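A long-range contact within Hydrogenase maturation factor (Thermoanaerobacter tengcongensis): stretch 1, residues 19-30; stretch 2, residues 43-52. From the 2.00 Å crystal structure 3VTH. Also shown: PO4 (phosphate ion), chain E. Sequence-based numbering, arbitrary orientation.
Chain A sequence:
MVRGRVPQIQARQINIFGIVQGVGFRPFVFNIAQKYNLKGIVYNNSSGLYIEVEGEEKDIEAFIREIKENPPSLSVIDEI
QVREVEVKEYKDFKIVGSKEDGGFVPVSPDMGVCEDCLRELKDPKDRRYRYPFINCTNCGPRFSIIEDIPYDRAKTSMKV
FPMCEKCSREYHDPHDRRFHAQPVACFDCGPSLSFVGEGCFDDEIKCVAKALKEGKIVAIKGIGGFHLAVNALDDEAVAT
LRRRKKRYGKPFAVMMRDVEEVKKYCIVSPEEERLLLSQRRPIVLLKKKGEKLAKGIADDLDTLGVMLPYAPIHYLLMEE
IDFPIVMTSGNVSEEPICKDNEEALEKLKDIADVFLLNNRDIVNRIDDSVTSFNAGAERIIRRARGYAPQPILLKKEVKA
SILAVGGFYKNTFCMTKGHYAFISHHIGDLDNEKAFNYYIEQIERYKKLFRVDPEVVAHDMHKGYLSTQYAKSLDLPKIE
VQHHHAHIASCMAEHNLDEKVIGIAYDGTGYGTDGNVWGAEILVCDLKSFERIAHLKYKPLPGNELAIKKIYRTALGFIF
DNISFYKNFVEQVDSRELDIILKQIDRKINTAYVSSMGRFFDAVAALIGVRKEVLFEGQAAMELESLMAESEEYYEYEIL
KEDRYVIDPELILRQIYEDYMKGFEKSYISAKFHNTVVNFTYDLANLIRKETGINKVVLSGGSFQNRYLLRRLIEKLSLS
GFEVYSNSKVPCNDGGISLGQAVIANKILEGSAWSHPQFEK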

ATOM      1  N   ILE A  19      -7.073  15.350   8.372  1.00 26.39           N
ATOM      2  CA  ILE A  19      -7.929  14.298   8.898  1.00 24.75           C
ATOM      3  C   ILE A  19      -8.418  14.782  10.269  1.00 24.92           C
ATOM      4  O   ILE A  19      -7.727  14.655  11.281  1.00 25.29           O
ATOM      5  CB  ILE A  19      -7.218  12.931   8.973  1.00 25.17           C
ATOM      6  CG1 ILE A  19      -6.745  12.507   7.565  1.00 25.39           C
ATOM      7  CG2 ILE A  19      -8.154  11.859   9.625  1.00 23.21           C
ATOM      8  CD1 ILE A  19      -5.927  11.194   7.519  1.00 27.34           C
ATOM      9  N   VAL A  20      -9.589  15.397  10.275  1.00 24.57           N
ATOM     10  CA  VAL A  20     -10.074  16.086  11.469  1.00 24.67           C
ATOM     11  C   VAL A  20     -11.534  15.720  11.780  1.00 24.40           C
ATOM     12  O   VAL A  20     -12.158  16.341  12.650  1.00 24.91           O
ATOM     13  CB  VAL A  20      -9.887  17.614  11.340  1.00 24.95           C
ATOM     14  CG1 VAL A  20      -8.396  17.976  11.205  1.00 25.22           C
ATOM     15  CG2 VAL A  20     -10.677  18.164  10.130  1.00 26.26           C
ATOM     16  N   GLN A  21     -12.075  14.739  11.056  1.00 23.55           N
ATOM     17  CA  GLN A  21     -13.451  14.259  11.292  1.00 23.90           C
ATOM     18  C   GLN A  21     -13.385  12.760  11.545  1.00 24.45           C
ATOM     19  O   GLN A  21     -12.483  12.087  11.027  1.00 25.11           O
ATOM     20  CB  GLN A  21     -14.362  14.520  10.091  1.00 23.74           C
ATOM     21  CG  GLN A  21     -14.469  15.996   9.696  1.00 24.19           C
ATOM     22  CD  GLN A  21     -15.425  16.221   8.552  1.00 24.58           C
ATOM     23  OE1 GLN A  21     -15.913  15.271   7.929  1.00 25.02           O
ATOM     24  NE2 GLN A  21     -15.695  17.493   8.251  1.00 26.37           N
ATOM     25  N   GLY A  22     -14.316  12.253  12.353  1.00 24.62           N
ATOM     26  CA  GLY A  22     -14.300  10.862  12.779  1.00 24.65           C
ATOM     27  C   GLY A  22     -13.183  10.513  13.737  1.00 24.88           C
ATOM     28  O   GLY A  22     -12.765   9.340  13.833  1.00 25.76           O
ATOM     29  N   VAL A  23     -12.706  11.517  14.463  1.00 24.08           N
ATOM     30  CA  VAL A  23     -11.568  11.340  15.366  1.00 23.54           C
ATOM     31  C   VAL A  23     -11.959  11.780  16.776  1.00 24.12           C
ATOM     32  O   VAL A  23     -11.127  11.833  17.675  1.00 25.50           O
ATOM     33  CB  VAL A  23     -10.288  12.091  14.853  1.00 23.84           C
ATOM     34  CG1 VAL A  23      -9.938  11.654  13.424  1.00 23.13           C
ATOM     35  CG2 VAL A  23     -10.477  13.632  14.870  1.00 21.86           C
ATOM     36  N   GLY A  24     -13.236  12.085  16.974  1.00 24.13           N
ATOM     37  CA  GLY A  24     -13.687  12.644  18.255  1.00 24.09           C
ATOM     38  C   GLY A  24     -13.231  14.076  18.473  1.00 24.30           C
ATOM     39  O   GLY A  24     -13.060  14.515  19.619  1.00 24.41           O
ATOM     40  N   PHE A  25     -13.068  14.824  17.384  1.00 23.37           N
ATOM     41  CA  PHE A  25     -12.701  16.230  17.503  1.00 23.86           C
ATOM     42  C   PHE A  25     -13.818  17.104  18.095  1.00 24.32           C
ATOM     43  O   PHE A  25     -13.544  18.023  18.860  1.00 24.79           O
ATOM     44  CB  PHE A  25     -12.227  16.787  16.163  1.00 23.40           C
ATOM     45  CG  PHE A  25     -10.912  17.520  16.233  1.00 23.99           C
ATOM     46  CD1 PHE A  25      -9.920  17.275  15.283  1.00 23.78           C
ATOM     47  CD2 PHE A  25     -10.666  18.461  17.239  1.00 24.89           C
ATOM     48  CE1 PHE A  25      -8.694  17.966  15.320  1.00 26.38           C
ATOM     49  CE2 PHE A  25      -9.445  19.165  17.292  1.00 26.71           C
ATOM     50  CZ  PHE A  25      -8.461  18.916  16.334  1.00 26.72           C
ATOM     51  N   ARG A  26     -15.066  16.826  17.747  1.00 24.26           N
ATOM     52  CA  ARG A  26     -16.187  17.584  18.311  1.00 24.28           C
ATOM     53  C   ARG A  26     -16.298  17.415  19.830  1.00 25.02           C
ATOM     54  O   ARG A  26     -16.288  18.417  20.536  1.00 25.51           O
ATOM     55  CB  ARG A  26     -17.502  17.307  17.567  1.00 24.33           C
ATOM     56  CG  ARG A  26     -17.527  17.962  16.165  1.00 24.65           C
ATOM     57  CD  ARG A  26     -18.687  17.479  15.329  1.00 23.79           C
ATOM     58  NE  ARG A  26     -18.510  16.079  14.902  1.00 22.91           N
ATOM     59  CZ  ARG A  26     -19.401  15.386  14.192  1.00 23.59           C
ATOM     60  NH1 ARG A  26     -20.553  15.953  13.808  1.00 24.09           N
ATOM     61  NH2 ARG A  26     -19.133  14.123  13.849  1.00 24.04           N
ATOM     62  N   PRO A  27     -16.334  16.161  20.345  1.00 25.55           N
ATOM     63  CA  PRO A  27     -16.359  16.037  21.812  1.00 26.87           C
ATOM     64  C   PRO A  27     -15.108  16.587  22.516  1.00 27.50           C
ATOM     65  O   PRO A  27     -15.234  17.172  23.591  1.00 28.59           O
ATOM     66  CB  PRO A  27     -16.497  14.518  22.057  1.00 27.01           C
ATOM     67  CG  PRO A  27     -16.183  13.861  20.749  1.00 25.93           C
ATOM     68  CD  PRO A  27     -16.582  14.856  19.688  1.00 25.30           C
ATOM     69  N   PHE A  28     -13.931  16.399  21.916  1.00 26.69           N
ATOM     70  CA  PHE A  28     -12.692  16.982  22.423  1.00 26.97           C
ATOM     71  C   PHE A  28     -12.823  18.520  22.582  1.00 26.13           C
ATOM     72  O   PHE A  28     -12.538  19.067  23.639  1.00 26.06           O
ATOM     73  CB  PHE A  28     -11.524  16.612  21.483  1.00 27.07           C
ATOM     74  CG  PHE A  28     -10.206  17.260  21.841  1.00 29.79           C
ATOM     75  CD1 PHE A  28      -9.619  18.176  20.987  1.00 30.46           C
ATOM     76  CD2 PHE A  28      -9.563  16.953  23.035  1.00 33.71           C
ATOM     77  CE1 PHE A  28      -8.399  18.787  21.306  1.00 32.50           C
ATOM     78  CE2 PHE A  28      -8.343  17.562  23.368  1.00 35.27           C
ATOM     79  CZ  PHE A  28      -7.759  18.474  22.488  1.00 32.94           C
ATOM     80  N   VAL A  29     -13.290  19.196  21.538  1.00 25.39           N
ATOM     81  CA  VAL A  29     -13.419  20.662  21.572  1.00 25.84           C
ATOM     82  C   VAL A  29     -14.434  21.077  22.621  1.00 26.44           C
ATOM     83  O   VAL A  29     -14.201  22.019  23.375  1.00 27.06           O
ATOM     84  CB  VAL A  29     -13.760  21.223  20.161  1.00 25.96           C
ATOM     85  CG1 VAL A  29     -14.334  22.652  20.215  1.00 25.01           C
ATOM     86  CG2 VAL A  29     -12.499  21.170  19.276  1.00 25.34           C
ATOM     87  N   PHE A  30     -15.551  20.359  22.683  1.00 26.38           N
ATOM     88  CA  PHE A  30     -16.566  20.659  23.681  1.00 27.74           C
ATOM     89  C   PHE A  30     -15.958  20.656  25.081  1.00 28.71           C
ATOM     90  O   PHE A  30     -16.193  21.565  25.890  1.00 28.60           O
ATOM     91  CB  PHE A  30     -17.718  19.646  23.609  1.00 27.37           C
ATOM     92  CG  PHE A  30     -18.781  19.875  24.648  1.00 29.40           C
ATOM     93  CD1 PHE A  30     -18.677  19.292  25.906  1.00 29.51           C
ATOM     94  CD2 PHE A  30     -19.894  20.672  24.364  1.00 29.54           C
ATOM     95  CE1 PHE A  30     -19.673  19.507  26.893  1.00 33.23           C
ATOM     96  CE2 PHE A  30     -20.893  20.898  25.336  1.00 31.98           C
ATOM     97  CZ  PHE A  30     -20.787  20.318  26.598  1.00 31.96           C
ATOM     98  N   TYR A  43     -18.764  22.415  14.927  1.00 25.51           N
ATOM     99  CA  TYR A  43     -19.430  21.503  14.015  1.00 25.73           C
ATOM    100  C   TYR A  43     -18.492  21.061  12.899  1.00 25.54           C
ATOM    101  O   TYR A  43     -17.526  21.755  12.573  1.00 24.96           O
ATOM    102  CB  TYR A  43     -20.724  22.113  13.431  1.00 26.61           C
ATOM    103  CG  TYR A  43     -20.563  23.400  12.629  1.00 28.37           C
ATOM    104  CD1 TYR A  43     -20.747  24.645  13.231  1.00 29.86           C
ATOM    105  CD2 TYR A  43     -20.261  23.366  11.268  1.00 29.43           C
ATOM    106  CE1 TYR A  43     -20.624  25.836  12.489  1.00 31.86           C
ATOM    107  CE2 TYR A  43     -20.116  24.549  10.518  1.00 31.31           C
ATOM    108  CZ  TYR A  43     -20.306  25.774  11.145  1.00 30.80           C
ATOM    109  OH  TYR A  43     -20.171  26.925  10.428  1.00 33.19           O
ATOM    110  N   ASN A  44     -18.795  19.901  12.331  1.00 25.17           N
ATOM    111  CA  ASN A  44     -18.133  19.420  11.134  1.00 25.54           C
ATOM    112  C   ASN A  44     -18.699  20.134   9.931  1.00 26.40           C
ATOM    113  O   ASN A  44     -19.917  20.231   9.779  1.00 27.11           O
ATOM    114  CB  ASN A  44     -18.367  17.916  10.969  1.00 24.96           C
ATOM    115  CG  ASN A  44     -17.423  17.083  11.809  1.00 25.49           C
ATOM    116  OD1 ASN A  44     -17.443  15.857  11.739  1.00 25.87           O
ATOM    117  ND2 ASN A  44     -16.585  17.752  12.615  1.00 24.09           N
ATOM    118  N   ASN A  45     -17.835  20.659   9.071  1.00 26.85           N
ATOM    119  CA  ASN A  45     -18.337  21.230   7.822  1.00 28.09           C
ATOM    120  C   ASN A  45     -17.697  20.484   6.662  1.00 28.25           C
ATOM    121  O   ASN A  45     -17.016  19.497   6.891  1.00 26.42           O
ATOM    122  CB  ASN A  45     -18.182  22.760   7.763  1.00 29.68           C
ATOM    123  CG  ASN A  45     -16.738  23.219   7.692  1.00 30.36           C
ATOM    124  OD1 ASN A  45     -15.814  22.418   7.524  1.00 29.40           O
ATOM    125  ND2 ASN A  45     -16.539  24.528   7.796  1.00 31.08           N
ATOM    126  N   SER A  46     -17.923  20.912   5.425  1.00 29.21           N
ATOM    127  CA  SER A  46     -17.436  20.112   4.325  1.00 30.03           C
ATOM    128  C   SER A  46     -15.921  20.251   4.098  1.00 30.03           C
ATOM    129  O   SER A  46     -15.362  19.526   3.298  1.00 30.44           O
ATOM    130  CB  SER A  46     -18.264  20.314   3.044  1.00 31.46           C
ATOM    131  OG  SER A  46     -18.425  21.687   2.728  1.00 31.90           O
ATOM    132  N   SER A  47     -15.261  21.143   4.830  1.00 29.87           N
ATOM    133  CA  SER A  47     -13.837  21.361   4.624  1.00 31.53           C
ATOM    134  C   SER A  47     -12.993  20.962   5.831  1.00 30.01           C
ATOM    135  O   SER A  47     -11.755  20.989   5.776  1.00 30.98           O
ATOM    136  CB  SER A  47     -13.554  22.800   4.133  1.00 33.03           C
ATOM    137  OG  SER A  47     -13.689  23.707   5.205  1.00 38.17           O
ATOM    138  N   GLY A  48     -13.669  20.556   6.903  1.00 28.19           N
ATOM    139  CA  GLY A  48     -13.008  20.101   8.101  1.00 27.17           C
ATOM    140  C   GLY A  48     -13.790  20.354   9.376  1.00 26.36           C
ATOM    141  O   GLY A  48     -14.924  19.877   9.548  1.00 26.27           O
ATOM    142  N   LEU A  49     -13.168  21.106  10.276  1.00 25.70           N
ATOM    143  CA  LEU A  49     -13.768  21.408  11.559  1.00 25.63           C
ATOM    144  C   LEU A  49     -13.876  22.916  11.705  1.00 25.93           C
ATOM    145  O   LEU A  49     -12.931  23.644  11.391  1.00 26.26           O
ATOM    146  CB  LEU A  49     -12.952  20.781  12.698  1.00 25.56           C
ATOM    147  CG  LEU A  49     -13.558  20.947  14.097  1.00 27.08           C
ATOM    148  CD1 LEU A  49     -14.684  19.947  14.338  1.00 26.40           C
ATOM    149  CD2 LEU A  49     -12.479  20.820  15.141  1.00 29.59           C
ATOM    150  N   TYR A  50     -15.052  23.365  12.122  1.00 25.37           N
ATOM    151  CA  TYR A  50     -15.349  24.773  12.347  1.00 26.68           C
ATOM    152  C   TYR A  50     -15.657  25.038  13.830  1.00 26.86           C
ATOM    153  O   TYR A  50     -16.484  24.341  14.458  1.00 26.14           O
ATOM    154  CB  TYR A  50     -16.542  25.172  11.488  1.00 27.83           C
ATOM    155  CG  TYR A  50     -16.962  26.622  11.600  1.00 31.24           C
ATOM    156  CD1 TYR A  50     -17.693  27.076  12.692  1.00 33.24           C
ATOM    157  CD2 TYR A  50     -16.641  27.530  10.597  1.00 35.23           C
ATOM    158  CE1 TYR A  50     -18.106  28.409  12.777  1.00 36.75           C
ATOM    159  CE2 TYR A  50     -17.030  28.858  10.678  1.00 36.88           C
ATOM    160  CZ  TYR A  50     -17.765  29.287  11.769  1.00 36.96           C
ATOM    161  OH  TYR A  50     -18.146  30.597  11.839  1.00 40.54           O
ATOM    162  N   ILE A  51     -15.011  26.063  14.376  1.00 27.16           N
ATOM    163  CA  ILE A  51     -15.161  26.439  15.788  1.00 27.20           C
ATOM    164  C   ILE A  51     -15.361  27.942  15.909  1.00 28.52           C
ATOM    165  O   ILE A  51     -14.692  28.716  15.221  1.00 28.76           O
ATOM    166  CB  ILE A  51     -13.903  26.064  16.621  1.00 26.89           C
ATOM    167  CG1 ILE A  51     -13.607  24.560  16.559  1.00 26.63           C
ATOM    168  CG2 ILE A  51     -14.065  26.487  18.096  1.00 28.19           C
ATOM    169  CD1 ILE A  51     -12.157  24.209  16.924  1.00 24.77           C
ATOM    170  N   GLU A  52     -16.292  28.338  16.775  1.00 29.67           N
ATOM    171  CA  GLU A  52     -16.430  29.724  17.234  1.00 31.48           C
ATOM    172  C   GLU A  52     -16.339  29.693  18.756  1.00 31.48           C
ATOM    173  O   GLU A  52     -17.111  28.975  19.408  1.00 30.70           O
ATOM    174  CB  GLU A  52     -17.788  30.307  16.837  1.00 33.22           C
ATOM    175  CG  GLU A  52     -17.972  30.542  15.338  1.00 37.25           C
ATOM    176  CD  GLU A  52     -19.296  31.231  14.973  1.00 43.00           C
ATOM    177  OE1 GLU A  52     -19.942  31.841  15.857  1.00 43.56           O
ATOM    178  OE2 GLU A  52     -19.686  31.164  13.779  1.00 45.59           O
TER
HETATM  179  P   PO4 E 803     -15.679  13.744  15.056  1.00 27.03           P
HETATM  180  O1  PO4 E 803     -15.638  12.323  15.550  1.00 24.76           O
HETATM  181  O2  PO4 E 803     -14.280  14.286  14.900  1.00 23.81           O
HETATM  182  O3  PO4 E 803     -16.338  13.758  13.706  1.00 26.36           O
HETATM  183  O4  PO4 E 803     -16.444  14.608  16.040  1.00 26.78           O
HETATM  184  O   HOH W   1     -21.372  18.799  13.459  1.00 19.57           O

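Stretch 1 is a loop that leads into a helix at Phe25, with Gly24 at the N-cap position. Stretch 2 is a β-hairpin. Its strands pair through Tyr43 and Tyr50, whose backbone N and O atoms bond to each other in both directions at 3.0 Å. A further bond runs from Asn45 N to Gly48 O at 3.1 Å. Helix 25-30 lies over strand 48-52, with the two axes 10.3 Å apart at closest approach and their directions only 20° from parallel. The loop comes closer, with the CA atoms of Val20 and Gly48 6.0 Å apart.

The apolar part of the contact centres on Leu49, which points toward the helix. Its CD2 sits over one face of the Phe25 ring, 4.0 Å from the ring centroid, in a CH-pi contact. Val29 CG2 lies 4.1 Å from the same Leu49 CD2 and 3.9 Å from Ile51 CD1. Leu49 and Ile51 alternate with Tyr50 along the strand, so both face the helix. Phe25 and Val29 are one helical turn apart; Phe25 meets Leu49, and Val29 meets both Leu49 and Ile51. Arg26 adds the aliphatic part of its side chain, with CG 3.9 Å from Leu49 CD1.

Val20 extends this packing to Gly48. Its CG2 is 3.6 Å from Gly48 CA. An ideal CB on Gly48 would lie 3.4 Å from Val20 CG2, which is tight. The Gly48 backbone angles call for glycine in any case.

Gln21 NE2 makes two hydrogen bonds to the hairpin. The CB of Gln21 points sideways, but the extended side chain brings NE2 to the hairpin turn. NE2 donates to Gly48 O at 2.8 Å, and more weakly to Asn45 O, also at 2.8 Å. A primary amide suits this place, since its NH2 group can serve two carbonyls. Asn45 OD1 braces the turn from within by accepting from Ser47 N at 3.0 Å.

Arg26 also forms the polar end of the contact. One face of its guanidinium lies against the side chain of Asn44. A water accepts from both Arg26 NH1 and Asn44 N, each at 3.0 Å, and so bridges the stretches.

A phosphate ion, probably from the crystallisation liquor, sits in the loop beside this contact. The backbone N atoms of residues 22 to 26 all donate to it. Arg26 NE donates to its O4 and Arg26 NH2 to its O3, both at 2.8 Å. The positive charge of Arg26 suits this anionic neighbour. Together the stretches bury 503 Å².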